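Local coordinates for protein nucleoside-diphosphate-sugar epimerase (PDB 2X4G) that probably acts on nucleotide sugars as an NAD(P)-dependent epimerase or dehydratase with a Rossmann fold, its exact substrate and reaction being uncertain, at residues V14-L19 and A229-R234; V41-P46 and E72-G77; P108-C113 and D163-E168. All coordinates share one frame; numbering follows the deposited sequence.

Interaction 1 (V14-L19 and A229-R234)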
ATOM      1  N   VAL A  14      13.374  45.791  -2.194  1.00 61.82           N
ATOM      2  CA  VAL A  14      13.877  44.417  -2.301  1.00 58.40           C
ATOM      3  C   VAL A  14      12.837  43.491  -2.955  1.00 55.77           C
ATOM      4  O   VAL A  14      11.646  43.622  -2.728  1.00 54.86           O
ATOM      5  CB  VAL A  14      14.371  43.910  -0.929  1.00 57.73           C
ATOM      6  CG1 VAL A  14      14.833  42.498  -1.011  1.00 56.86           C
ATOM      7  CG2 VAL A  14      15.517  44.766  -0.453  1.00 57.80           C
ATOM      8  N   LYS A  15      13.297  42.566  -3.791  1.00 53.62           N
ATOM      9  CA  LYS A  15      12.408  41.676  -4.550  1.00 51.61           C
ATOM     10  C   LYS A  15      12.715  40.223  -4.168  1.00 49.31           C
ATOM     11  O   LYS A  15      13.855  39.758  -4.353  1.00 49.76           O
ATOM     12  CB  LYS A  15      12.652  41.890  -6.046  1.00 52.45           C
ATOM     13  CG  LYS A  15      11.424  41.866  -6.940  1.00 53.06           C
ATOM     14  CD  LYS A  15      11.822  42.091  -8.406  1.00 54.38           C
ATOM     15  CE  LYS A  15      10.960  43.142  -9.078  1.00 55.10           C
ATOM     16  NZ  LYS A  15      11.130  43.172 -10.559  1.00 56.74           N
ATOM     17  N   TYR A  16      11.734  39.519  -3.609  1.00 46.18           N
ATOM     18  CA  TYR A  16      11.903  38.106  -3.270  1.00 44.26           C
ATOM     19  C   TYR A  16      10.873  37.267  -4.001  1.00 43.33           C
ATOM     20  O   TYR A  16       9.726  37.681  -4.138  1.00 43.11           O
ATOM     21  CB  TYR A  16      11.782  37.851  -1.766  1.00 43.09           C
ATOM     22  CG  TYR A  16      12.843  38.524  -0.900  1.00 42.40           C
ATOM     23  CD1 TYR A  16      12.486  39.457   0.050  1.00 40.97           C
ATOM     24  CD2 TYR A  16      14.193  38.208  -1.015  1.00 42.18           C
ATOM     25  CE1 TYR A  16      13.419  40.064   0.850  1.00 40.98           C
ATOM     26  CE2 TYR A  16      15.137  38.819  -0.211  1.00 41.20           C
ATOM     27  CZ  TYR A  16      14.729  39.747   0.719  1.00 41.15           C
ATOM     28  OH  TYR A  16      15.602  40.395   1.542  1.00 41.67           O
ATOM     29  N   ALA A  17      11.293  36.086  -4.459  1.00 42.65           N
ATOM     30  CA  ALA A  17      10.433  35.178  -5.218  1.00 42.15           C
ATOM     31  C   ALA A  17      10.107  33.943  -4.407  1.00 41.17           C
ATOM     32  O   ALA A  17      10.855  33.583  -3.516  1.00 40.57           O
ATOM     33  CB  ALA A  17      11.113  34.769  -6.517  1.00 42.86           C
ATOM     34  N   VAL A  18       8.988  33.296  -4.738  1.00 40.80           N
ATOM     35  CA  VAL A  18       8.568  32.045  -4.111  1.00 40.08           C
ATOM     36  C   VAL A  18       8.130  31.064  -5.188  1.00 40.53           C
ATOM     37  O   VAL A  18       7.281  31.403  -6.006  1.00 41.09           O
ATOM     38  CB  VAL A  18       7.339  32.263  -3.195  1.00 39.67           C
ATOM     39  CG1 VAL A  18       7.014  30.990  -2.423  1.00 39.31           C
ATOM     40  CG2 VAL A  18       7.562  33.416  -2.244  1.00 38.96           C
ATOM     41  N   LEU A  19       8.710  29.867  -5.214  1.00 40.69           N
ATOM     42  CA  LEU A  19       8.177  28.766  -6.025  1.00 40.95           C
ATOM     43  C   LEU A  19       7.331  27.924  -5.125  1.00 40.58           C
ATOM     44  O   LEU A  19       7.726  27.661  -3.990  1.00 40.50           O
ATOM     45  CB  LEU A  19       9.282  27.882  -6.589  1.00 41.61           C
ATOM     46  CG  LEU A  19      10.049  28.563  -7.723  1.00 43.26           C
ATOM     47  CD1 LEU A  19      11.128  29.496  -7.135  1.00 42.99           C
ATOM     48  CD2 LEU A  19      10.638  27.568  -8.697  1.00 43.08           C
ATOM     49  N   ALA A 229      14.847  33.259   7.692  1.00 39.82           N
ATOM     50  CA  ALA A 229      16.002  32.429   7.355  1.00 40.12           C
ATOM     51  C   ALA A 229      16.630  32.967   6.096  1.00 40.07           C
ATOM     52  O   ALA A 229      17.841  33.057   6.021  1.00 40.54           O
ATOM     53  CB  ALA A 229      15.593  30.977   7.138  1.00 39.84           C
ATOM     54  N   LEU A 230      15.788  33.328   5.124  1.00 39.54           N
ATOM     55  CA  LEU A 230      16.241  33.755   3.802  1.00 39.94           C
ATOM     56  C   LEU A 230      17.076  35.007   3.944  1.00 41.54           C
ATOM     57  O   LEU A 230      18.174  35.068   3.398  1.00 42.32           O
ATOM     58  CB  LEU A 230      15.060  33.999   2.849  1.00 39.11           C
ATOM     59  CG  LEU A 230      15.323  34.529   1.431  1.00 38.38           C
ATOM     60  CD1 LEU A 230      15.919  33.471   0.548  1.00 37.20           C
ATOM     61  CD2 LEU A 230      14.043  35.024   0.802  1.00 37.17           C
ATOM     62  N   GLU A 231      16.584  35.980   4.713  1.00 42.08           N
ATOM     63  CA  GLU A 231      17.300  37.241   4.889  1.00 43.20           C
ATOM     64  C   GLU A 231      18.492  37.103   5.816  1.00 43.66           C
ATOM     65  O   GLU A 231      19.469  37.802   5.618  1.00 44.62           O
ATOM     66  CB  GLU A 231      16.377  38.342   5.421  1.00 43.47           C
ATOM     67  CG  GLU A 231      15.276  38.765   4.455  1.00 45.05           C
ATOM     68  CD  GLU A 231      14.620  40.092   4.833  1.00 48.23           C
ATOM     69  OE1 GLU A 231      13.787  40.117   5.766  1.00 47.95           O
ATOM     70  OE2 GLU A 231      14.927  41.117   4.180  1.00 51.27           O
ATOM     71  N   ARG A 232      18.420  36.209   6.808  1.00 43.30           N
ATOM     72  CA  ARG A 232      19.359  36.234   7.956  1.00 44.21           C
ATOM     73  C   ARG A 232      20.171  34.982   8.239  1.00 44.61           C
ATOM     74  O   ARG A 232      21.136  35.055   8.973  1.00 45.20           O
ATOM     75  CB  ARG A 232      18.635  36.582   9.248  1.00 43.98           C
ATOM     76  CG  ARG A 232      18.091  37.983   9.273  1.00 45.61           C
ATOM     77  CD  ARG A 232      17.303  38.273  10.542  1.00 47.32           C
ATOM     78  NE  ARG A 232      16.339  39.347  10.312  1.00 49.43           N
ATOM     79  CZ  ARG A 232      15.310  39.641  11.112  1.00 50.59           C
ATOM     80  NH1 ARG A 232      15.078  38.942  12.216  1.00 51.17           N
ATOM     81  NH2 ARG A 232      14.502  40.646  10.801  1.00 50.58           N
ATOM     82  N   GLY A 233      19.798  33.837   7.687  1.00 44.49           N
ATOM     83  CA  GLY A 233      20.552  32.614   7.945  1.00 45.35           C
ATOM     84  C   GLY A 233      21.978  32.620   7.419  1.00 46.75           C
ATOM     85  O   GLY A 233      22.293  33.312   6.452  1.00 46.67           O
ATOM     86  N   ARG A 234      22.849  31.854   8.068  1.00 48.00           N
ATOM     87  CA  ARG A 234      24.175  31.592   7.523  1.00 49.78           C
ATOM     88  C   ARG A 234      24.086  30.573   6.366  1.00 49.40           C
ATOM     89  O   ARG A 234      23.389  29.551   6.440  1.00 48.84           O
ATOM     90  CB  ARG A 234      25.144  31.108   8.609  1.00 51.05           C
ATOM     91  CG  ARG A 234      25.316  32.095   9.777  1.00 53.97           C
ATOM     92  CD  ARG A 234      26.575  31.835  10.632  1.00 57.80           C
ATOM     93  NE  ARG A 234      26.892  30.402  10.777  1.00 60.88           N
ATOM     94  CZ  ARG A 234      26.322  29.559  11.644  1.00 62.14           C
ATOM     95  NH1 ARG A 234      26.705  28.291  11.672  1.00 64.32           N
ATOM     96  NH2 ARG A 234      25.365  29.956  12.476  1.00 61.60           N
TER

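Interaction 2 (V41-P46 and E72-G77)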
ATOM      1  N   VAL A  41       7.626  38.302  -6.009  1.00 36.77           N
ATOM      2  CA  VAL A  41       7.539  37.581  -7.267  1.00 36.91           C
ATOM      3  C   VAL A  41       7.090  36.145  -6.976  1.00 36.10           C
ATOM      4  O   VAL A  41       7.553  35.530  -6.018  1.00 35.64           O
ATOM      5  CB  VAL A  41       8.885  37.599  -8.029  1.00 37.59           C
ATOM      6  CG1 VAL A  41       8.827  36.695  -9.255  1.00 36.26           C
ATOM      7  CG2 VAL A  41       9.257  39.036  -8.422  1.00 37.79           C
ATOM      8  N   LEU A  42       6.170  35.638  -7.789  1.00 35.93           N
ATOM      9  CA  LEU A  42       5.701  34.261  -7.694  1.00 35.71           C
ATOM     10  C   LEU A  42       6.066  33.517  -8.976  1.00 37.04           C
ATOM     11  O   LEU A  42       5.577  33.851 -10.065  1.00 37.68           O
ATOM     12  CB  LEU A  42       4.183  34.214  -7.511  1.00 35.18           C
ATOM     13  CG  LEU A  42       3.609  34.979  -6.336  1.00 33.42           C
ATOM     14  CD1 LEU A  42       2.102  34.785  -6.258  1.00 31.20           C
ATOM     15  CD2 LEU A  42       4.307  34.539  -5.056  1.00 32.85           C
ATOM     16  N   ILE A  43       6.946  32.527  -8.850  1.00 37.68           N
ATOM     17  CA  ILE A  43       7.309  31.685  -9.975  1.00 38.93           C
ATOM     18  C   ILE A  43       6.403  30.460  -9.927  1.00 39.24           C
ATOM     19  O   ILE A  43       6.461  29.700  -8.981  1.00 39.10           O
ATOM     20  CB  ILE A  43       8.794  31.281  -9.918  1.00 39.34           C
ATOM     21  CG1 ILE A  43       9.699  32.527  -9.947  1.00 38.68           C
ATOM     22  CG2 ILE A  43       9.157  30.372 -11.097  1.00 39.66           C
ATOM     23  CD1 ILE A  43      11.142  32.235  -9.593  1.00 36.10           C
ATOM     24  N   HIS A  44       5.560  30.290 -10.942  1.00 40.53           N
ATOM     25  CA  HIS A  44       4.584  29.202 -10.966  1.00 41.04           C
ATOM     26  C   HIS A  44       4.548  28.433 -12.263  1.00 42.98           C
ATOM     27  O   HIS A  44       4.917  28.946 -13.328  1.00 43.97           O
ATOM     28  CB  HIS A  44       3.195  29.760 -10.749  1.00 40.83           C
ATOM     29  CG  HIS A  44       2.721  30.654 -11.849  1.00 40.86           C
ATOM     30  ND1 HIS A  44       1.957  30.199 -12.902  1.00 43.80           N
ATOM     31  CD2 HIS A  44       2.870  31.982 -12.040  1.00 40.50           C
ATOM     32  CE1 HIS A  44       1.673  31.204 -13.708  1.00 43.72           C
ATOM     33  NE2 HIS A  44       2.210  32.299 -13.203  1.00 43.84           N
ATOM     34  N   ARG A  45       4.064  27.203 -12.196  1.00 44.27           N
ATOM     35  CA  ARG A  45       3.903  26.443 -13.429  1.00 46.67           C
ATOM     36  C   ARG A  45       2.606  26.882 -14.127  1.00 46.81           C
ATOM     37  O   ARG A  45       1.697  27.415 -13.489  1.00 46.29           O
ATOM     38  CB  ARG A  45       4.022  24.945 -13.168  1.00 47.28           C
ATOM     39  CG  ARG A  45       2.948  24.309 -12.371  1.00 51.06           C
ATOM     40  CD  ARG A  45       3.402  22.890 -11.979  1.00 57.74           C
ATOM     41  NE  ARG A  45       4.227  22.908 -10.769  1.00 62.97           N
ATOM     42  CZ  ARG A  45       4.809  21.837 -10.211  1.00 67.69           C
ATOM     43  NH1 ARG A  45       4.688  20.625 -10.767  1.00 69.84           N
ATOM     44  NH2 ARG A  45       5.526  21.982  -9.087  1.00 67.35           N
ATOM     45  N   PRO A  46       2.539  26.725 -15.445  1.00 48.00           N
ATOM     46  CA  PRO A  46       1.415  27.310 -16.154  1.00 49.22           C
ATOM     47  C   PRO A  46       0.070  26.721 -15.746  1.00 49.46           C
ATOM     48  O   PRO A  46      -0.935  27.419 -15.761  1.00 49.28           O
ATOM     49  CB  PRO A  46       1.732  27.004 -17.623  1.00 50.71           C
ATOM     50  CG  PRO A  46       2.680  25.893 -17.587  1.00 50.37           C
ATOM     51  CD  PRO A  46       3.475  26.060 -16.358  1.00 48.86           C
ATOM     52  N   GLU A  72      15.628  30.367 -15.378  1.00 60.96           N
ATOM     53  CA  GLU A  72      16.639  31.418 -15.466  1.00 60.76           C
ATOM     54  C   GLU A  72      16.007  32.763 -15.668  1.00 59.87           C
ATOM     55  O   GLU A  72      16.413  33.746 -15.070  1.00 59.10           O
ATOM     56  CB  GLU A  72      17.539  31.193 -16.669  1.00 62.55           C
ATOM     57  CG  GLU A  72      18.797  30.410 -16.427  1.00 64.20           C
ATOM     58  CD  GLU A  72      19.778  30.570 -17.595  1.00 67.50           C
ATOM     59  OE1 GLU A  72      20.285  31.701 -17.772  1.00 69.75           O
ATOM     60  OE2 GLU A  72      20.034  29.587 -18.332  1.00 67.33           O
ATOM     61  N   ARG A  73      15.044  32.805 -16.571  1.00 59.79           N
ATOM     62  CA  ARG A  73      14.365  34.043 -16.888  1.00 60.10           C
ATOM     63  C   ARG A  73      13.490  34.460 -15.695  1.00 57.31           C
ATOM     64  O   ARG A  73      13.505  35.623 -15.292  1.00 57.50           O
ATOM     65  CB  ARG A  73      13.538  33.883 -18.173  1.00 61.67           C
ATOM     66  CG  ARG A  73      12.826  35.170 -18.655  1.00 65.50           C
ATOM     67  CD  ARG A  73      11.534  34.827 -19.410  1.00 69.65           C
ATOM     68  NE  ARG A  73      11.834  34.144 -20.672  1.00 75.13           N
ATOM     69  CZ  ARG A  73      10.972  33.422 -21.398  1.00 78.17           C
ATOM     70  NH1 ARG A  73       9.708  33.243 -20.999  1.00 78.20           N
ATOM     71  NH2 ARG A  73      11.383  32.869 -22.540  1.00 80.13           N
ATOM     72  N   ALA A  74      12.759  33.517 -15.116  1.00 54.37           N
ATOM     73  CA  ALA A  74      11.932  33.822 -13.953  1.00 51.86           C
ATOM     74  C   ALA A  74      12.748  34.201 -12.711  1.00 49.85           C
ATOM     75  O   ALA A  74      12.238  34.878 -11.825  1.00 49.10           O
ATOM     76  CB  ALA A  74      11.006  32.665 -13.642  1.00 51.14           C
ATOM     77  N   LEU A  75      14.002  33.765 -12.646  1.00 48.52           N
ATOM     78  CA  LEU A  75      14.882  34.088 -11.524  1.00 47.10           C
ATOM     79  C   LEU A  75      15.749  35.349 -11.738  1.00 47.82           C
ATOM     80  O   LEU A  75      16.625  35.658 -10.920  1.00 47.96           O
ATOM     81  CB  LEU A  75      15.786  32.896 -11.225  1.00 46.68           C
ATOM     82  CG  LEU A  75      15.086  31.615 -10.769  1.00 44.64           C
ATOM     83  CD1 LEU A  75      16.081  30.488 -10.802  1.00 43.89           C
ATOM     84  CD2 LEU A  75      14.458  31.740  -9.372  1.00 40.47           C
ATOM     85  N   ARG A  76      15.512  36.081 -12.827  1.00 48.26           N
ATOM     86  CA  ARG A  76      16.252  37.314 -13.093  1.00 48.67           C
ATOM     87  C   ARG A  76      15.904  38.392 -12.040  1.00 47.71           C
ATOM     88  O   ARG A  76      14.746  38.516 -11.619  1.00 46.10           O
ATOM     89  CB  ARG A  76      15.938  37.830 -14.508  1.00 49.75           C
ATOM     90  CG  ARG A  76      14.573  38.530 -14.638  1.00 50.64           C
ATOM     91  CD  ARG A  76      14.116  38.695 -16.090  1.00 53.55           C
ATOM     92  NE  ARG A  76      12.795  39.331 -16.182  1.00 54.62           N
ATOM     93  CZ  ARG A  76      11.620  38.696 -16.149  1.00 56.16           C
ATOM     94  NH1 ARG A  76      11.532  37.370 -16.041  1.00 57.73           N
ATOM     95  NH2 ARG A  76      10.501  39.397 -16.238  1.00 56.76           N
ATOM     96  N   GLY A  77      16.922  39.148 -11.625  1.00 47.68           N
ATOM     97  CA  GLY A  77      16.738  40.405 -10.908  1.00 47.32           C
ATOM     98  C   GLY A  77      16.036  40.283  -9.577  1.00 46.15           C
ATOM     99  O   GLY A  77      15.229  41.145  -9.209  1.00 46.15           O
TER

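Interaction 3 (P108-C113 and D163-E168)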
ATOM      1  N   PRO A 108      17.402  21.064 -11.611  1.00 56.95           N
ATOM      2  CA  PRO A 108      17.387  22.174 -12.559  1.00 56.48           C
ATOM      3  C   PRO A 108      17.254  23.537 -11.877  1.00 54.50           C
ATOM      4  O   PRO A 108      17.803  24.528 -12.358  1.00 55.47           O
ATOM      5  CB  PRO A 108      16.152  21.884 -13.431  1.00 56.61           C
ATOM      6  CG  PRO A 108      15.904  20.446 -13.285  1.00 57.38           C
ATOM      7  CD  PRO A 108      16.298  20.128 -11.870  1.00 56.93           C
ATOM      8  N   PHE A 109      16.524  23.580 -10.773  1.00 51.98           N
ATOM      9  CA  PHE A 109      16.295  24.823 -10.058  1.00 49.86           C
ATOM     10  C   PHE A 109      17.620  25.395  -9.597  1.00 49.10           C
ATOM     11  O   PHE A 109      17.895  26.573  -9.787  1.00 48.40           O
ATOM     12  CB  PHE A 109      15.352  24.585  -8.872  1.00 48.75           C
ATOM     13  CG  PHE A 109      15.346  25.699  -7.871  1.00 47.77           C
ATOM     14  CD1 PHE A 109      14.626  26.857  -8.114  1.00 47.29           C
ATOM     15  CD2 PHE A 109      16.067  25.591  -6.695  1.00 46.65           C
ATOM     16  CE1 PHE A 109      14.625  27.882  -7.214  1.00 46.29           C
ATOM     17  CE2 PHE A 109      16.067  26.606  -5.792  1.00 46.52           C
ATOM     18  CZ  PHE A 109      15.343  27.763  -6.050  1.00 46.98           C
ATOM     19  N   TYR A 110      18.435  24.544  -8.993  1.00 48.83           N
ATOM     20  CA  TYR A 110      19.762  24.941  -8.540  1.00 48.82           C
ATOM     21  C   TYR A 110      20.621  25.364  -9.728  1.00 49.77           C
ATOM     22  O   TYR A 110      21.310  26.396  -9.689  1.00 49.83           O
ATOM     23  CB  TYR A 110      20.431  23.798  -7.792  1.00 49.09           C
ATOM     24  CG  TYR A 110      19.816  23.497  -6.449  1.00 47.63           C
ATOM     25  CD1 TYR A 110      19.754  24.460  -5.464  1.00 47.40           C
ATOM     26  CD2 TYR A 110      19.308  22.250  -6.160  1.00 48.57           C
ATOM     27  CE1 TYR A 110      19.198  24.193  -4.221  1.00 46.60           C
ATOM     28  CE2 TYR A 110      18.751  21.971  -4.917  1.00 47.95           C
ATOM     29  CZ  TYR A 110      18.706  22.944  -3.954  1.00 46.20           C
ATOM     30  OH  TYR A 110      18.168  22.662  -2.727  1.00 45.24           O
ATOM     31  N   ALA A 111      20.561  24.568 -10.788  1.00 50.24           N
ATOM     32  CA  ALA A 111      21.171  24.956 -12.051  1.00 51.28           C
ATOM     33  C   ALA A 111      20.790  26.398 -12.404  1.00 50.47           C
ATOM     34  O   ALA A 111      21.674  27.233 -12.585  1.00 50.91           O
ATOM     35  CB  ALA A 111      20.755  23.998 -13.170  1.00 51.98           C
ATOM     36  N   ALA A 112      19.487  26.697 -12.463  1.00 49.31           N
ATOM     37  CA  ALA A 112      19.021  28.026 -12.901  1.00 48.98           C
ATOM     38  C   ALA A 112      19.413  29.145 -11.948  1.00 48.73           C
ATOM     39  O   ALA A 112      19.616  30.268 -12.390  1.00 49.05           O
ATOM     40  CB  ALA A 112      17.534  28.036 -13.122  1.00 47.81           C
ATOM     41  N   CYS A 113      19.520  28.841 -10.650  1.00 48.38           N
ATOM     42  CA  CYS A 113      19.931  29.823  -9.656  1.00 48.35           C
ATOM     43  C   CYS A 113      21.360  30.275  -9.887  1.00 49.63           C
ATOM     44  O   CYS A 113      21.684  31.437  -9.663  1.00 49.77           O
ATOM     45  CB  CYS A 113      19.822  29.256  -8.231  1.00 47.80           C
ATOM     46  SG  CYS A 113      18.155  29.146  -7.514  1.00 47.21           S
ATOM     47  N   ASP A 163      18.019  17.080   1.562  1.00 47.14           N
ATOM     48  CA  ASP A 163      18.828  17.802   2.539  1.00 47.88           C
ATOM     49  C   ASP A 163      20.317  17.800   2.156  1.00 49.62           C
ATOM     50  O   ASP A 163      20.949  18.854   2.115  1.00 49.78           O
ATOM     51  CB  ASP A 163      18.642  17.218   3.935  1.00 47.87           C
ATOM     52  CG  ASP A 163      19.147  18.148   5.022  1.00 48.06           C
ATOM     53  OD1 ASP A 163      20.295  17.959   5.495  1.00 48.74           O
ATOM     54  OD2 ASP A 163      18.394  19.075   5.399  1.00 46.58           O
ATOM     55  N   GLU A 164      20.864  16.619   1.882  1.00 51.32           N
ATOM     56  CA  GLU A 164      22.235  16.492   1.388  1.00 53.46           C
ATOM     57  C   GLU A 164      22.513  17.310   0.150  1.00 53.27           C
ATOM     58  O   GLU A 164      23.581  17.900   0.029  1.00 53.80           O
ATOM     59  CB  GLU A 164      22.569  15.035   1.068  1.00 55.34           C
ATOM     60  CG  GLU A 164      23.227  14.283   2.227  1.00 59.19           C
ATOM     61  CD  GLU A 164      24.671  14.705   2.496  1.00 63.56           C
ATOM     62  OE1 GLU A 164      25.159  14.401   3.613  1.00 66.55           O
ATOM     63  OE2 GLU A 164      25.310  15.331   1.613  1.00 65.99           O
ATOM     64  N   GLN A 165      21.561  17.311  -0.776  1.00 53.14           N
ATOM     65  CA  GLN A 165      21.676  18.049  -2.030  1.00 53.57           C
ATOM     66  C   GLN A 165      21.834  19.538  -1.792  1.00 53.33           C
ATOM     67  O   GLN A 165      22.708  20.176  -2.387  1.00 54.01           O
ATOM     68  CB  GLN A 165      20.442  17.817  -2.892  1.00 53.05           C
ATOM     69  CG  GLN A 165      20.489  18.477  -4.265  1.00 53.39           C
ATOM     70  CD  GLN A 165      19.194  18.301  -5.042  1.00 53.13           C
ATOM     71  OE1 GLN A 165      18.101  18.401  -4.464  1.00 51.54           O
ATOM     72  NE2 GLN A 165      19.304  18.043  -6.356  1.00 52.22           N
ATOM     73  N   ALA A 166      20.986  20.088  -0.929  1.00 52.88           N
ATOM     74  CA  ALA A 166      21.040  21.517  -0.613  1.00 52.92           C
ATOM     75  C   ALA A 166      22.387  21.903   0.023  1.00 54.05           C
ATOM     76  O   ALA A 166      23.042  22.860  -0.412  1.00 54.09           O
ATOM     77  CB  ALA A 166      19.861  21.922   0.284  1.00 51.82           C
ATOM     78  N   ARG A 167      22.817  21.146   1.027  1.00 55.05           N
ATOM     79  CA  ARG A 167      24.110  21.412   1.665  1.00 56.82           C
ATOM     80  C   ARG A 167      25.247  21.332   0.641  1.00 58.65           C
ATOM     81  O   ARG A 167      26.211  22.099   0.711  1.00 59.85           O
ATOM     82  CB  ARG A 167      24.372  20.428   2.812  1.00 57.45           C
ATOM     83  CG  ARG A 167      23.328  20.466   3.923  1.00 57.31           C
ATOM     84  CD  ARG A 167      23.842  19.932   5.242  1.00 59.71           C
ATOM     85  NE  ARG A 167      24.489  18.624   5.110  1.00 63.68           N
ATOM     86  CZ  ARG A 167      23.851  17.459   4.949  1.00 65.92           C
ATOM     87  NH1 ARG A 167      22.520  17.400   4.885  1.00 66.53           N
ATOM     88  NH2 ARG A 167      24.545  16.331   4.853  1.00 67.28           N
ATOM     89  N   GLU A 168      25.113  20.395  -0.298  1.00 59.58           N
ATOM     90  CA  GLU A 168      26.081  20.146  -1.365  1.00 61.17           C
ATOM     91  C   GLU A 168      26.193  21.355  -2.291  1.00 60.60           C
ATOM     92  O   GLU A 168      27.284  21.713  -2.709  1.00 61.51           O
ATOM     93  CB  GLU A 168      25.647  18.869  -2.098  1.00 62.21           C
ATOM     94  CG  GLU A 168      26.384  18.426  -3.371  1.00 66.24           C
ATOM     95  CD  GLU A 168      25.540  17.385  -4.175  1.00 70.41           C
ATOM     96  OE1 GLU A 168      24.772  17.795  -5.088  1.00 71.53           O
ATOM     97  OE2 GLU A 168      25.604  16.165  -3.861  1.00 73.02           O
TER
HETATM   98  O   HOH W   1      17.765  19.975  -2.170  1.00 27.25           O

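Interaction 1 (V14-L19 and A229-R234)
The first strand of the Rossmann fold, which leads into the glycine-rich turn characteristic of these nucleotide-binding enzymes, meets the end of helix 219-232 through Y16, L230 and E231. The contact illustrates how one tyrosine can join a sheet to a covering helix by both an apolar and a polar grip. Y16 rises from the strand toward the helix, its CG set beside the backbone N and opposite the carbonyl carbon (chi1 -63°). L230 projects from the helix in the reverse sense, so the two side chains slide past each other. Its methyl CD2 approaches the ring obliquely and lies 3.7 Å from Y16 CD2. V14 lays its CG1 over one face of the same ring, offset toward the rim, and H38 meets the ring edge-to-face.

The backbone N of G233 still bonds to A229 O at 2.7 Å, although G233 is the first residue to depart from helical geometry. R120 secures this helix end by bonding to the carbonyl oxygens of L230 and G233. L230 also touches I82, and Y16 packs on I33, so Y16 and L230 fill the layer where helices 24-35 and 219-232 pack on this face of the sheet.

E231 starts off to one side, but its extended chain brings the carboxylate to the phenol. The carboxylate plane stands 77° from the ring plane, with OE2 at the ring edge. Y16 OH donates to E231 OE2 over 2.8 Å, meeting that oxygen on its anti side, 29° out of the carboxylate plane.

Interaction 2 (V41-P46 and E72-G77)
A74 and L75, at the end of helix 68-74, close over I43 in the second strand of the Rossmann sheet, an example of strand-to-helix packing in which one branched side chain serves two neighbours. Ahead of them, the carbonyl of R73 fixes the turn that follows the helix, its oxygen collecting two donors from R76: the backbone N at 3.2 Å and the guanidinium NH1 at 2.7 Å. They arrive from opposite faces of the carbonyl plane. R73 O lies near the guanidinium plane, while NH1 stands above the carbonyl plane, 59° out of it and not on a lone pair.

A74 points its CB at the strand. I43 CG2, which lies opposite the backbone N, comes within 3.9 Å of A74 CB, and CG1 is equally near that methyl. The CD1 methyl at the end of the other branch merely packs against A74 O, at 3.6 Å; the hydrogen bond to that oxygen comes from R61, which also bonds to the carbonyl of R76. L75 is the first residue to leave helical geometry, and its CB faces away from the strand. With CG opposite the carbonyl carbon (chi1 -63°), the side chain nevertheless brings CD2 to I43 CD1, the two chains crossing at about a right angle. R76 then leads to G77, whose positive phi of 62° suits a glycine.

I43 also packs on A17 and L19 of strand 15-19, and V41 lies against strand 59-62. L75 in turn touches A112, C113 and A116, so the end of helix 68-74 rests on the parallel part of the sheet beside helix 98-116, on the same face.

Interaction 3 (P108-C113 and D163-E168)
Y110 and Q165 cross obliquely between two neighbouring helices, with the phenol ring and the carboxamide turned 69° apart. The amide comes to the rim of the ring: Q165 OE1 lies near the ring plane, 3.7 Å from Y110 CE2, and Q165 CD, somewhat out of that plane, is equally near CE2. Q165 gets there by a stretched chain, CG opposite its backbone N (chi1 -177°) and CD opposite CA, which carries the amide to the ring.

A water joins the polar ends of the two side chains. Y110 OH donates to it over 2.8 Å, and the water donates onward to Q165 OE1 over the same distance. The water also sits at the ring edge, in plane, so the bridge follows the rim of the tyrosine. OE1 has a further partner in T106, one turn before Y110 on its own helix, and this second bond together with the water holds the amide's rotation. Buried polar atoms are thereby satisfied without a direct bond from tyrosine to glutamine.

Beyond the amide, the phenol oxygen reaches the other helix at A166, where Y110 OH is 3.5 Å from A166 CB. F109 CD2 lies over one face of the Y110 ring, offset toward its rim. Y110 and A166 both rest on Y123 and V176, residues of two adjacent parallel strands.

Such side-by-side packing of successive crossover helices on one face of a Rossmann sheet is characteristic of the short-chain dehydrogenase/reductase fold, in which helix 154-171 probably carries the family's YxxxK motif near its start.

Overall arrangement
From the N terminus, strand 15-19 opens interaction 1, which closes only at the end of helix 219-232, some 210 residues later. Inside this long loop lie the other two contacts, in series: interaction 2 closes a short loop from strand 39-44 to the end of helix 68-74 before interaction 3 joins helix 98-116 to helix 154-171. None cross. Strands 15-19 and 39-44 are parallel neighbours, bonded between Y16 and V41, so interactions 1 and 2 share one sheet. L75 against A112 connects interaction 2 to interaction 3, and L19 against F109 connects interaction 1 to it. Interaction 1 holds a helix to one face of the sheet, while interactions 2 and 3 belong to the helical layer on the other.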